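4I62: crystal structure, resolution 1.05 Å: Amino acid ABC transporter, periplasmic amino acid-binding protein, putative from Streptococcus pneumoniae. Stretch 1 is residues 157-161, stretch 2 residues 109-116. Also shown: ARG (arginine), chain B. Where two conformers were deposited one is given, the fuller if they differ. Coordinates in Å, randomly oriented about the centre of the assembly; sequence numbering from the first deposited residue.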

# COMPACT_ATOMS: atom_id res chain seq x y z
N LYS A 157 -0.64 5.37 10.07
CA LYS A 157 -2.00 5.55 10.57
C LYS A 157 -3.03 5.05 9.57
O LYS A 157 -2.97 5.39 8.38
CB LYS A 157 -2.25 7.02 10.86
CG LYS A 157 -3.46 7.27 11.74
CD LYS A 157 -3.79 8.78 11.84
CE LYS A 157 -4.86 9.07 12.87
NZ LYS A 157 -6.08 8.26 12.62
N GLY A 158 -3.99 4.24 10.06
CA GLY A 158 -5.03 3.70 9.20
C GLY A 158 -4.68 2.38 8.55
O GLY A 158 -5.52 1.83 7.84
N SER A 159 -3.46 1.89 8.77
CA SER A 159 -3.03 0.65 8.11
C SER A 159 -3.30 -0.58 8.97
O SER A 159 -3.41 -0.49 10.21
CB SER A 159 -1.53 0.72 7.80
OG SER A 159 -0.73 0.62 8.97
N ILE A 160 -3.30 -1.75 8.33
CA ILE A 160 -3.40 -2.98 9.09
C ILE A 160 -2.14 -3.23 9.92
O ILE A 160 -2.18 -3.97 10.91
CB ILE A 160 -3.76 -4.20 8.22
CG1 ILE A 160 -2.64 -4.61 7.28
CG2 ILE A 160 -5.05 -3.95 7.42
CD1 ILE A 160 -2.78 -6.03 6.78
N GLN A 161 -1.03 -2.62 9.54
CA GLN A 161 0.18 -2.72 10.34
C GLN A 161 -0.00 -2.02 11.67
O GLN A 161 0.49 -2.50 12.71
CB GLN A 161 1.36 -2.11 9.57
CG GLN A 161 1.85 -2.97 8.39
CD GLN A 161 0.85 -3.06 7.25
OE1 GLN A 161 0.17 -2.08 6.89
NE2 GLN A 161 0.75 -4.24 6.67
N ARG B . -1.68 -2.79 3.08
CA ARG B . -1.89 -1.86 4.22
C ARG B . -3.37 -1.61 4.47
O ARG B . -4.20 -1.85 3.57
CB ARG B . -1.10 -0.58 4.04
CG ARG B . -1.41 0.14 2.72
CD ARG B . -0.83 1.54 2.69
NE ARG B . -0.88 2.07 1.34
CZ ARG B . -0.49 3.27 0.98
NH1 ARG B . -0.59 3.65 -0.29
NH2 ARG B . 0.00 4.11 1.89
OXT ARG B . -3.69 -1.11 5.60
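Stretch 2 109-116: VSKTDERS

Stretch 2 lies on stretch 1 through a small contact, 188 Å² counting both sides, in which I160 packs against S110, T112 and R115 while the carboxylate of a bound arginine joins the two segments through hydrogen bonds from each. The segments come together as an extended run leading into a weakly bonded helix, set against a turn and the start of a helix. Stretch 1 is extended at K157, turns at G158 and enters a helix at I160; the phi of 89° at G158 suits glycine, because a CB would be jammed against the carbonyl O of K157. S159 stands at the N-cap position; its CA-to-CB bond points away from stretch 2, and its side chain caps a backbone N just past the stretch.

Stretch 2 runs extended from V109 to T112 and then turns into a weakly bonded helix at about 113-116. T112 is its N-cap: OG1 of T112 accepts from N of R115 at 2.9 Å, and N of S116 donates to O of T112 at 2.8 Å. This turn carries R115 round so that its CA-to-CB bond points toward stretch 1. The backbones stay well apart, with 7.5 Å between CA of I160 and CA of S110, so side chains and the ligand carboxylate bridge the gap.

I160 gives the largest covered area, 74 Å². Its CD1 lies 3.5 Å from OG of S110, and its CG2 lies 3.6 Å from CG2 of T112, a methyl-to-methyl contact that uses the half of threonine not engaged in capping. The same CG2 sits over one face of the R115 guanidinium, 3.8 Å from NH1, where an apolar branch can cover the flat group while leaving its edge free for polar partners.

That edge is well used. With chi2 and chi3 both t, R115 reaches out nearly straight, and NH1 donates to O of S110 at 2.8 Å, which ties the side chain back to its own stretch. NH1 also donates to O of the ligand at 2.8 Å, and NH2 to its OXT at 3.0 Å, the paired arrangement by which a guanidinium suits a carboxylate. NH2 is also 3.2 Å from O of G158. The backbone completes the clasp: N of S110 donates to the ligand O and N of I160 to its OXT, both at 2.8 Å, while OG of S110 accepts from the ligand N at 2.8 Å. Such anchoring fits an amino acid-binding protein.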

# COMPACT_ATOMS: atom_id res chain seq x y z
N VAL A 109 -4.21 -1.71 -0.83
CA VAL A 109 -5.19 -1.94 0.23
C VAL A 109 -5.36 -3.43 0.55
O VAL A 109 -5.75 -4.22 -0.34
CB VAL A 109 -6.57 -1.35 -0.13
CG1 VAL A 109 -7.59 -1.60 0.97
CG2 VAL A 109 -6.47 0.12 -0.43
N SER A 110 -5.07 -3.82 1.78
CA SER A 110 -5.28 -5.18 2.21
C SER A 110 -6.75 -5.46 2.48
O SER A 110 -7.48 -4.69 3.12
CB SER A 110 -4.55 -5.38 3.54
OG SER A 110 -3.14 -5.16 3.42
N LYS A 111 -7.21 -6.66 2.07
CA LYS A 111 -8.53 -7.12 2.53
C LYS A 111 -8.52 -7.46 4.00
O LYS A 111 -7.57 -8.08 4.52
CB LYS A 111 -8.97 -8.38 1.83
CG LYS A 111 -9.10 -8.17 0.42
CD LYS A 111 -9.59 -9.43 -0.30
CE LYS A 111 -10.90 -9.94 0.25
NZ LYS A 111 -11.29 -11.24 -0.42
N THR A 112 -9.57 -7.07 4.70
CA THR A 112 -9.76 -7.55 6.06
C THR A 112 -11.24 -7.84 6.26
O THR A 112 -12.07 -7.35 5.50
CB THR A 112 -9.33 -6.53 7.11
OG1 THR A 112 -10.24 -5.43 7.09
CG2 THR A 112 -7.90 -6.04 6.92
N ASP A 113 -11.58 -8.61 7.29
CA ASP A 113 -12.98 -8.88 7.56
C ASP A 113 -13.74 -7.63 7.91
O ASP A 113 -14.86 -7.43 7.43
CB ASP A 113 -13.15 -9.93 8.66
CG ASP A 113 -12.81 -11.33 8.19
OD1 ASP A 113 -12.61 -11.52 6.97
OD2 ASP A 113 -12.76 -12.25 9.04
N GLU A 114 -13.14 -6.75 8.70
CA GLU A 114 -13.81 -5.51 9.02
C GLU A 114 -14.06 -4.69 7.76
O GLU A 114 -15.16 -4.16 7.55
CB GLU A 114 -13.02 -4.72 10.06
CG GLU A 114 -13.22 -5.24 11.46
CD GLU A 114 -14.69 -5.25 11.87
OE1 GLU A 114 -15.31 -4.17 11.92
OE2 GLU A 114 -15.22 -6.36 12.11
N ARG A 115 -13.04 -4.58 6.92
CA ARG A 115 -13.23 -3.81 5.70
C ARG A 115 -14.26 -4.44 4.75
O ARG A 115 -15.01 -3.72 4.09
CB ARG A 115 -11.88 -3.61 5.00
CG ARG A 115 -10.94 -2.62 5.73
CD ARG A 115 -9.53 -2.66 5.13
NE ARG A 115 -8.61 -1.75 5.81
CZ ARG A 115 -7.35 -1.58 5.46
NH1 ARG A 115 -6.83 -2.31 4.48
NH2 ARG A 115 -6.60 -0.68 6.12
N SER A 116 -14.28 -5.78 4.68
CA SER A 116 -15.18 -6.49 3.77
C SER A 116 -16.64 -6.31 4.12
O SER A 116 -17.51 -6.53 3.28
CB SER A 116 -14.86 -7.98 3.73
OG SER A 116 -13.66 -8.20 3.02